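Local coordinates for multidrug resistance protein (PDB 1YC9) that acts as the outer-membrane channel of a multidrug efflux system, and could be involved in resistance to puromycin, acriflavine and tetraphenylarsonium chloride, at residues Q28-A33 against P237-T242; G97-G102 against Q296-D301; W115-A120 against A279-Y284. The protein carries 1 engineered substitution. All coordinates share one frame; numbering follows the deposited sequence.

Interaction 1: residues Q28-A33 against P237-T242; sequences QRYQDA and PHITLT
Y30 and T240 bring the two backbones nearest each other, 4.8 Å between their CA atoms, with the segments running in roughly opposite directions and T240 N donating to Y30 O at 2.8 Å. Y30 closes a short 3-10 turn, and Q31 then swings the chain toward helix 33-44. D32 stands at the N-cap position of that helix. Its CG is anti to the backbone N (chi1 -176°), and its two oxygens have separate partners: OD2 makes a weak hydrogen bond to L35 N, while OD1 accepts H238 N at 2.9 Å, met from above the carboxylate plane, and is also bonded by Y151 OH of helix 117-183. The contact thus ties the start of helix 33-44 to the linker joining the two halves of the chain, in the region around the middle of the long helical barrel that in TolC-like channels is called the equatorial domain. At the other end R29 reaches T242 O through NH1 at 3.0 Å; the oxygen lies in the guanidinium plane, whereas the donor stands above the carbonyl plane. Water 1 lies within hydrogen-bonding distance of R29 NE and the same T242 O. Water 2 joins R29 O, T240 O and T242 N. The Y30 ring carries R29 CG over the centre of one face, and its CE1 touches L241 CD1 at 3.8 Å. Its CB meets I239 CD1 at 3.7 Å. The ring points into helix 398-433, where F423 packs edge-to-face and D426 binds the hydroxyl. On the exposed side, Q31 NE2 rests 3.4 Å from T240 CG2.

Interaction 2: residues G97-G102 against Q296-D301; sequences GWNDYG and QAFGLD
D100 holds the end of strand 286-298 with two acceptors of its own. Its carbonyl O takes G299 N at 2.7 Å, and its carboxylate OD2 takes L300 N at 2.9 Å in an almost straight bond (169° at the hydrogen), the donor standing above the carboxylate plane. CG sits between the backbone N and the carbonyl carbon (chi1 55°), and from there OD2 reaches L300 N, where a 3-10 segment begins. D301 OD1 lies 4.6 Å from D100 OD2, a like charge that may raise the affinity of either acid for a proton. Deeper in the sheet G102 and A297 form an antiparallel hydrogen-bonded pair, each N donating to the other's O at 2.9 Å. L300 leans over this part of the strand: its CD2 is 3.4 Å from G102 CA, tighter than usual for two carbons, and the fit is possible where G102 has no side chain. On the face that carries Y101 and F298, a non-hydrogen-bonded pair, the two rings make an offset edge-to-face contact with planes 89° apart. F298 supplies the edge, its CD1 coming 3.5 Å from Y101 CE2 and also touching CZ and OH at the end of the tyrosine. N99 CB closes on F298 CE1 at 3.5 Å. Y89 of the second subunit packs against both Y101 and F298, and S86 of that subunit hydrogen-bonds Q296 O, so the neighbouring subunit meets the end of strand 286-298. Such inter-strand pairing near the extracellular rim belongs to the β-barrel of outer membrane factors, to which each of three subunits gives four antiparallel strands.

Interaction 3: residues W115-A120 against A279-Y284; sequences WGKNRA and AQAQFY
The passage from barrel strands to long helices is where W115 meets Y284, each in a short connection: the first leads from strand 98-111 into helix 117-183, the second from helix 260-281 into strand 286-298. Y284 ends a type I turn that begins at A281, and its CB sits over the five-membered ring of the W115 indole, 3.5 Å from the ring centroid and only 6° off the normal, a CH-pi contact. The side chains cross at about a right angle, and the rings meet obliquely, planes 40° apart, with Y284 CD2 3.8 Å from W115 CE3. The indole is also held by its N-H, since NE1 hydrogen-bonds to the carbonyl O of P285, the residue that follows the turn. A281 CB is wedged between W115 CB, at 4.2 Å, and K117 CB, at 3.8 Å. K117 has its CG anti to the backbone N, and this atom too grazes A281 CB, at 4.0 Å. Beyond that, the chain bends and NZ makes a salt bridge to D286 at the start of the strand. G116 stands at the N-cap position of helix 117-183, while the neighbouring acid D113 binds N118 N and R119 N in its first turn. This pairing of two strand-helix junctions is a feature of the TolC-like fold, whose outer-membrane β-barrel runs straight into a periplasmic α-barrel.

How the interactions relate
The three contacts are spread along the length of the channel. Interaction 2 joins strands 98-111 and 286-298 near the extracellular end of the β-barrel; interaction 3, its centre about 43 Å away, joins the helix that follows strand 98-111 (117-183) and the helix that precedes strand 286-298 (260-281). Interaction 1 lies farther down the helical part, with centres about 55 Å from interaction 3 and 82 Å from interaction 2. Along the chain the order is 28-33, 97-102, 115-120, 237-242, 279-284, 296-301. Interactions 2 and 3 thus pair the first half with the second, in membrane barrel and junction, while interaction 1 fastens the N-terminal loop to the linker between them.

Interaction 1: residues Q28-A33 against P237-T242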
loop_
_atom_site.group_PDB
_atom_site.type_symbol
_atom_site.label_atom_id
_atom_site.label_comp_id
_atom_site.label_asym_id
_atom_site.label_seq_id
_atom_site.Cartn_x
_atom_site.Cartn_y
_atom_site.Cartn_z
ATOM N N GLN A 28 24.241 18.586 -4.823
ATOM C CA GLN A 28 25.562 19.115 -5.151
ATOM C C GLN A 28 26.248 19.756 -3.962
ATOM O O GLN A 28 27.473 19.836 -3.946
ATOM C CB GLN A 28 25.497 20.083 -6.359
ATOM C CG GLN A 28 25.180 19.399 -7.671
ATOM C CD GLN A 28 24.943 20.384 -8.809
ATOM O OE1 GLN A 28 24.820 21.592 -8.587
ATOM N NE2 GLN A 28 24.834 19.875 -9.991
ATOM N N ARG A 29 25.485 20.210 -2.974
ATOM C CA ARG A 29 26.099 20.834 -1.830
ATOM C C ARG A 29 26.988 19.890 -1.034
ATOM O O ARG A 29 27.844 20.357 -0.298
ATOM C CB ARG A 29 25.075 21.606 -0.983
ATOM C CG ARG A 29 24.519 20.943 0.252
ATOM C CD ARG A 29 23.645 21.909 1.086
ATOM N NE ARG A 29 24.238 22.332 2.365
ATOM C CZ ARG A 29 24.489 23.600 2.733
ATOM N NH1 ARG A 29 25.013 23.844 3.933
ATOM N NH2 ARG A 29 24.241 24.631 1.926
ATOM N N TYR A 30 26.853 18.564 -1.219
ATOM C CA TYR A 30 27.696 17.606 -0.503
ATOM C C TYR A 30 29.066 17.347 -1.151
ATOM O O TYR A 30 29.885 16.621 -0.606
ATOM C CB TYR A 30 26.925 16.277 -0.232
ATOM C CG TYR A 30 25.612 16.535 0.422
ATOM C CD1 TYR A 30 25.554 17.059 1.704
ATOM C CD2 TYR A 30 24.409 16.335 -0.259
ATOM C CE1 TYR A 30 24.359 17.359 2.302
ATOM C CE2 TYR A 30 23.167 16.628 0.370
ATOM C CZ TYR A 30 23.155 17.099 1.634
ATOM O OH TYR A 30 21.963 17.424 2.251
ATOM N N GLN A 31 29.272 17.875 -2.358
ATOM C CA GLN A 31 30.602 17.958 -2.957
ATOM C C GLN A 31 31.132 16.573 -3.265
ATOM O O GLN A 31 32.339 16.313 -3.182
ATOM C CB GLN A 31 31.556 18.760 -2.040
ATOM C CG GLN A 31 31.186 20.251 -1.955
ATOM C CD GLN A 31 32.133 21.059 -1.041
ATOM O OE1 GLN A 31 33.288 21.248 -1.375
ATOM N NE2 GLN A 31 31.639 21.517 0.095
ATOM N N ASP A 32 30.212 15.671 -3.585
ATOM C CA ASP A 32 30.541 14.299 -3.922
ATOM C C ASP A 32 30.094 13.972 -5.336
ATOM O O ASP A 32 28.904 13.736 -5.628
ATOM C CB ASP A 32 29.935 13.344 -2.897
ATOM C CG ASP A 32 30.329 11.933 -3.135
ATOM O OD1 ASP A 32 30.322 11.164 -2.147
ATOM O OD2 ASP A 32 30.679 11.476 -4.254
ATOM N N ALA A 33 31.046 13.970 -6.271
ATOM C CA ALA A 33 30.659 13.789 -7.651
ATOM C C ALA A 33 30.091 12.440 -8.088
ATOM O O ALA A 33 29.229 12.388 -8.940
ATOM C CB ALA A 33 31.924 14.019 -8.553
ATOM N N PRO A 237 31.882 6.693 -0.482
ATOM C CA PRO A 237 31.445 8.096 -0.507
ATOM C C PRO A 237 32.438 9.049 0.132
ATOM O O PRO A 237 33.199 8.652 1.026
ATOM C CB PRO A 237 30.166 8.087 0.331
ATOM C CG PRO A 237 29.668 6.661 0.227
ATOM C CD PRO A 237 30.930 5.856 0.288
ATOM N N HIS A 238 32.379 10.298 -0.289
ATOM C CA HIS A 238 33.200 11.361 0.293
ATOM C C HIS A 238 32.290 12.563 0.358
ATOM O O HIS A 238 32.312 13.409 -0.515
ATOM C CB HIS A 238 34.454 11.625 -0.580
ATOM C CG HIS A 238 35.302 10.402 -0.781
ATOM N ND1 HIS A 238 36.078 9.856 0.225
ATOM C CD2 HIS A 238 35.469 9.599 -1.860
ATOM C CE1 HIS A 238 36.712 8.789 -0.238
ATOM N NE2 HIS A 238 36.346 8.602 -1.494
ATOM N N ILE A 239 31.456 12.587 1.389
ATOM C CA ILE A 239 30.453 13.608 1.604
ATOM C C ILE A 239 31.030 14.751 2.434
ATOM O O ILE A 239 31.636 14.522 3.479
ATOM C CB ILE A 239 29.227 12.957 2.360
ATOM C CG1 ILE A 239 28.474 12.001 1.431
ATOM C CG2 ILE A 239 28.285 14.009 3.015
ATOM C CD1 ILE A 239 27.684 12.671 0.366
ATOM N N THR A 240 30.800 15.979 1.983
ATOM C CA THR A 240 31.125 17.164 2.757
ATOM C C THR A 240 29.844 17.735 3.300
ATOM O O THR A 240 28.958 18.105 2.553
ATOM C CB THR A 240 31.877 18.216 1.887
ATOM O OG1 THR A 240 33.146 17.681 1.508
ATOM C CG2 THR A 240 32.192 19.458 2.681
ATOM N N LEU A 241 29.755 17.776 4.614
ATOM C CA LEU A 241 28.610 18.305 5.311
ATOM C C LEU A 241 28.939 19.687 5.810
ATOM O O LEU A 241 29.873 19.844 6.583
ATOM C CB LEU A 241 28.304 17.394 6.495
ATOM C CG LEU A 241 26.875 16.998 6.814
ATOM C CD1 LEU A 241 26.154 16.588 5.528
ATOM C CD2 LEU A 241 26.899 15.881 7.820
ATOM N N THR A 242 28.161 20.674 5.382
ATOM C CA THR A 242 28.242 22.061 5.844
ATOM C C THR A 242 26.970 22.395 6.624
ATOM O O THR A 242 25.883 22.085 6.148
ATOM C CB THR A 242 28.289 23.000 4.620
ATOM O OG1 THR A 242 29.463 22.740 3.847
ATOM C CG2 THR A 242 28.422 24.460 5.033
HETATM O O HOH W 1 24.594 20.493 4.551
HETATM O O HOH W 2 27.276 20.274 2.586
HETATM O O HOH W 3 33.281 15.939 -0.545
#

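Interaction 2: residues G97-G102 against Q296-D301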
loop_
_atom_site.group_PDB
_atom_site.type_symbol
_atom_site.label_atom_id
_atom_site.label_comp_id
_atom_site.label_asym_id
_atom_site.label_seq_id
_atom_site.Cartn_x
_atom_site.Cartn_y
_atom_site.Cartn_z
ATOM N N GLY A 97 -42.655 -2.165 -51.641
ATOM C CA GLY A 97 -41.513 -3.062 -51.729
ATOM C C GLY A 97 -40.226 -2.517 -51.134
ATOM O O GLY A 97 -40.217 -1.592 -50.289
ATOM N N TRP A 98 -39.125 -3.110 -51.568
ATOM C CA TRP A 98 -37.819 -2.829 -51.015
ATOM C C TRP A 98 -37.207 -1.785 -51.914
ATOM O O TRP A 98 -37.155 -1.984 -53.152
ATOM C CB TRP A 98 -36.909 -4.073 -50.937
ATOM C CG TRP A 98 -37.351 -4.930 -49.826
ATOM C CD1 TRP A 98 -38.446 -5.718 -49.843
ATOM C CD2 TRP A 98 -36.738 -5.104 -48.585
ATOM N NE1 TRP A 98 -38.556 -6.369 -48.650
ATOM C CE2 TRP A 98 -37.496 -6.041 -47.869
ATOM C CE3 TRP A 98 -35.577 -4.639 -47.996
ATOM C CZ2 TRP A 98 -37.198 -6.388 -46.587
ATOM C CZ3 TRP A 98 -35.264 -5.025 -46.721
ATOM C CH2 TRP A 98 -36.070 -5.917 -46.042
ATOM N N ASN A 99 -36.781 -0.677 -51.325
ATOM C CA ASN A 99 -36.132 0.404 -52.085
ATOM C C ASN A 99 -34.848 0.863 -51.476
ATOM O O ASN A 99 -34.610 0.654 -50.361
ATOM C CB ASN A 99 -37.114 1.558 -52.252
ATOM C CG ASN A 99 -38.386 1.130 -52.956
ATOM O OD1 ASN A 99 -39.409 0.867 -52.315
ATOM N ND2 ASN A 99 -38.341 1.065 -54.286
ATOM N N ASP A 100 -33.954 1.471 -52.288
ATOM C CA ASP A 100 -32.704 1.952 -51.809
ATOM C C ASP A 100 -32.796 3.482 -51.472
ATOM O O ASP A 100 -33.475 4.237 -52.167
ATOM C CB ASP A 100 -31.602 1.743 -52.856
ATOM C CG ASP A 100 -31.902 2.329 -54.163
ATOM O OD1 ASP A 100 -32.970 2.063 -54.773
ATOM O OD2 ASP A 100 -31.009 3.065 -54.743
ATOM N N TYR A 101 -32.123 3.820 -50.398
ATOM C CA TYR A 101 -32.079 5.204 -49.858
ATOM C C TYR A 101 -30.673 5.529 -49.568
ATOM O O TYR A 101 -29.862 4.672 -49.183
ATOM C CB TYR A 101 -32.863 5.241 -48.575
ATOM C CG TYR A 101 -34.316 4.950 -48.739
ATOM C CD1 TYR A 101 -34.796 3.649 -48.707
ATOM C CD2 TYR A 101 -35.247 5.963 -48.795
ATOM C CE1 TYR A 101 -36.120 3.396 -48.884
ATOM C CE2 TYR A 101 -36.607 5.725 -48.912
ATOM C CZ TYR A 101 -37.058 4.414 -48.957
ATOM O OH TYR A 101 -38.422 4.163 -49.043
ATOM N N GLY A 102 -30.298 6.818 -49.633
ATOM C CA GLY A 102 -28.989 7.148 -49.207
ATOM C C GLY A 102 -29.028 8.508 -48.465
ATOM O O GLY A 102 -29.987 9.297 -48.662
ATOM N N GLN A 296 -30.258 13.623 -48.830
ATOM C CA GLN A 296 -31.076 12.432 -48.511
ATOM C C GLN A 296 -31.904 12.154 -49.738
ATOM O O GLN A 296 -32.567 13.022 -50.307
ATOM C CB GLN A 296 -31.943 12.710 -47.277
ATOM C CG GLN A 296 -31.180 12.964 -46.013
ATOM C CD GLN A 296 -32.057 13.476 -44.887
ATOM O OE1 GLN A 296 -33.117 14.030 -45.139
ATOM N NE2 GLN A 296 -31.642 13.229 -43.669
ATOM N N ALA A 297 -31.952 10.864 -50.174
ATOM C CA ALA A 297 -32.710 10.508 -51.316
ATOM C C ALA A 297 -33.230 9.061 -51.314
ATOM O O ALA A 297 -32.560 8.201 -50.788
ATOM C CB ALA A 297 -31.883 10.764 -52.609
ATOM N N PHE A 298 -34.426 8.940 -51.846
ATOM C CA PHE A 298 -35.004 7.675 -52.338
ATOM C C PHE A 298 -34.303 7.480 -53.665
ATOM O O PHE A 298 -34.503 8.277 -54.590
ATOM C CB PHE A 298 -36.493 7.899 -52.508
ATOM C CG PHE A 298 -37.228 6.714 -53.044
ATOM C CD1 PHE A 298 -37.877 5.841 -52.177
ATOM C CD2 PHE A 298 -37.299 6.492 -54.394
ATOM C CE1 PHE A 298 -38.568 4.770 -52.665
ATOM C CE2 PHE A 298 -38.013 5.359 -54.879
ATOM C CZ PHE A 298 -38.632 4.549 -53.998
ATOM N N GLY A 299 -33.451 6.478 -53.747
ATOM C CA GLY A 299 -32.678 6.161 -54.923
ATOM C C GLY A 299 -31.283 6.713 -54.771
ATOM O O GLY A 299 -31.094 7.930 -54.849
ATOM N N LEU A 300 -30.300 5.862 -54.549
ATOM C CA LEU A 300 -28.923 6.306 -54.381
ATOM C C LEU A 300 -28.395 7.100 -55.554
ATOM O O LEU A 300 -27.589 8.032 -55.356
ATOM C CB LEU A 300 -27.981 5.121 -54.201
ATOM C CG LEU A 300 -28.107 4.394 -52.890
ATOM C CD1 LEU A 300 -27.128 3.204 -53.019
ATOM C CD2 LEU A 300 -27.723 5.313 -51.742
ATOM N N ASP A 301 -28.880 6.767 -56.753
ATOM C CA ASP A 301 -28.480 7.512 -57.970
ATOM C C ASP A 301 -29.113 8.905 -58.019
ATOM O O ASP A 301 -28.827 9.703 -58.903
ATOM C CB ASP A 301 -28.790 6.766 -59.249
ATOM C CG ASP A 301 -30.184 6.275 -59.323
ATOM O OD1 ASP A 301 -30.820 5.977 -58.288
ATOM O OD2 ASP A 301 -30.757 6.092 -60.415
#

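Interaction 3: residues W115-A120 against A279-Y284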
loop_
_atom_site.group_PDB
_atom_site.type_symbol
_atom_site.label_atom_id
_atom_site.label_comp_id
_atom_site.label_asym_id
_atom_site.label_seq_id
_atom_site.Cartn_x
_atom_site.Cartn_y
_atom_site.Cartn_z
ATOM N N TRP A 115 -25.258 27.483 -17.353
ATOM C CA TRP A 115 -25.007 27.467 -15.922
ATOM C C TRP A 115 -23.557 27.234 -15.532
ATOM O O TRP A 115 -23.222 27.131 -14.345
ATOM C CB TRP A 115 -25.936 26.435 -15.257
ATOM C CG TRP A 115 -27.202 26.510 -15.845
ATOM C CD1 TRP A 115 -27.705 25.687 -16.818
ATOM C CD2 TRP A 115 -28.184 27.510 -15.620
ATOM N NE1 TRP A 115 -28.931 26.143 -17.222
ATOM C CE2 TRP A 115 -29.255 27.245 -16.478
ATOM C CE3 TRP A 115 -28.278 28.588 -14.747
ATOM C CZ2 TRP A 115 -30.398 28.015 -16.498
ATOM C CZ3 TRP A 115 -29.406 29.359 -14.773
ATOM C CH2 TRP A 115 -30.462 29.061 -15.622
ATOM N N GLY A 116 -22.674 27.102 -16.521
ATOM C CA GLY A 116 -21.285 26.943 -16.211
ATOM C C GLY A 116 -20.821 25.547 -15.844
ATOM O O GLY A 116 -19.724 25.411 -15.391
ATOM N N LYS A 117 -21.685 24.553 -15.999
ATOM C CA LYS A 117 -21.332 23.150 -15.777
ATOM C C LYS A 117 -20.073 22.726 -16.518
ATOM O O LYS A 117 -19.193 22.061 -15.955
ATOM C CB LYS A 117 -22.498 22.289 -16.236
ATOM C CG LYS A 117 -22.408 20.907 -15.869
ATOM C CD LYS A 117 -23.696 20.190 -16.228
ATOM C CE LYS A 117 -23.878 19.961 -17.696
ATOM N NZ LYS A 117 -25.188 19.353 -17.896
ATOM N N ASN A 118 -20.029 23.043 -17.811
ATOM C CA ASN A 118 -18.938 22.547 -18.641
ATOM C C ASN A 118 -17.663 23.331 -18.347
ATOM O O ASN A 118 -16.579 22.783 -18.284
ATOM C CB ASN A 118 -19.306 22.608 -20.127
ATOM C CG ASN A 118 -20.466 21.712 -20.488
ATOM O OD1 ASN A 118 -20.827 20.836 -19.710
ATOM N ND2 ASN A 118 -21.015 21.880 -21.709
ATOM N N ARG A 119 -17.783 24.625 -18.136
ATOM C CA ARG A 119 -16.644 25.357 -17.690
ATOM C C ARG A 119 -16.086 24.756 -16.393
ATOM O O ARG A 119 -14.889 24.604 -16.238
ATOM C CB ARG A 119 -17.019 26.809 -17.454
ATOM C CG ARG A 119 -15.807 27.611 -17.064
ATOM C CD ARG A 119 -16.087 29.096 -17.003
ATOM N NE ARG A 119 -17.026 29.360 -15.928
ATOM C CZ ARG A 119 -17.430 30.572 -15.576
ATOM N NH1 ARG A 119 -16.962 31.635 -16.204
ATOM N NH2 ARG A 119 -18.299 30.712 -14.586
ATOM N N ALA A 120 -16.963 24.398 -15.427
ATOM C CA ALA A 120 -16.484 23.849 -14.181
ATOM C C ALA A 120 -15.754 22.541 -14.400
ATOM O O ALA A 120 -14.784 22.218 -13.713
ATOM C CB ALA A 120 -17.703 23.626 -13.179
ATOM N N ALA A 279 -22.408 19.158 -10.167
ATOM C CA ALA A 279 -23.552 18.373 -9.669
ATOM C C ALA A 279 -24.757 19.275 -9.404
ATOM O O ALA A 279 -25.921 18.921 -9.672
ATOM C CB ALA A 279 -23.197 17.598 -8.392
ATOM N N GLN A 280 -24.484 20.446 -8.872
ATOM C CA GLN A 280 -25.529 21.442 -8.717
ATOM C C GLN A 280 -26.147 21.874 -10.056
ATOM O O GLN A 280 -27.366 21.996 -10.165
ATOM C CB GLN A 280 -25.002 22.681 -7.970
ATOM C CG GLN A 280 -24.752 22.462 -6.467
ATOM C CD GLN A 280 -23.978 23.636 -5.799
ATOM O OE1 GLN A 280 -23.424 24.502 -6.488
ATOM N NE2 GLN A 280 -23.884 23.599 -4.478
ATOM N N ALA A 281 -25.295 22.081 -11.081
ATOM C CA ALA A 281 -25.748 22.562 -12.357
ATOM C C ALA A 281 -26.564 21.539 -13.133
ATOM O O ALA A 281 -27.331 21.903 -14.010
ATOM C CB ALA A 281 -24.558 23.015 -13.186
ATOM N N GLN A 282 -26.428 20.275 -12.774
ATOM C CA GLN A 282 -27.209 19.212 -13.388
ATOM C C GLN A 282 -28.704 19.290 -13.092
ATOM O O GLN A 282 -29.503 18.706 -13.796
ATOM C CB GLN A 282 -26.646 17.832 -12.993
ATOM C CG GLN A 282 -25.369 17.502 -13.733
ATOM C CD GLN A 282 -24.747 16.195 -13.291
ATOM O OE1 GLN A 282 -25.051 15.663 -12.182
ATOM N NE2 GLN A 282 -23.888 15.662 -14.134
ATOM N N PHE A 283 -29.078 20.027 -12.055
ATOM C CA PHE A 283 -30.476 20.292 -11.790
ATOM C C PHE A 283 -31.121 21.320 -12.730
ATOM O O PHE A 283 -32.348 21.370 -12.849
ATOM C CB PHE A 283 -30.648 20.743 -10.349
ATOM C CG PHE A 283 -30.462 19.632 -9.314
ATOM C CD1 PHE A 283 -29.225 19.374 -8.781
ATOM C CD2 PHE A 283 -31.562 18.866 -8.875
ATOM C CE1 PHE A 283 -29.038 18.382 -7.831
ATOM C CE2 PHE A 283 -31.393 17.897 -7.921
ATOM C CZ PHE A 283 -30.130 17.660 -7.384
ATOM N N TYR A 284 -30.291 22.091 -13.433
ATOM C CA TYR A 284 -30.727 23.166 -14.285
ATOM C C TYR A 284 -30.881 22.721 -15.740
ATOM O O TYR A 284 -30.388 21.650 -16.105
ATOM C CB TYR A 284 -29.732 24.333 -14.182
ATOM C CG TYR A 284 -29.826 25.005 -12.840
ATOM C CD1 TYR A 284 -29.263 24.427 -11.722
ATOM C CD2 TYR A 284 -30.494 26.252 -12.696
ATOM C CE1 TYR A 284 -29.350 25.033 -10.477
ATOM C CE2 TYR A 284 -30.598 26.864 -11.450
ATOM C CZ TYR A 284 -30.003 26.251 -10.347
ATOM O OH TYR A 284 -30.072 26.801 -9.079
#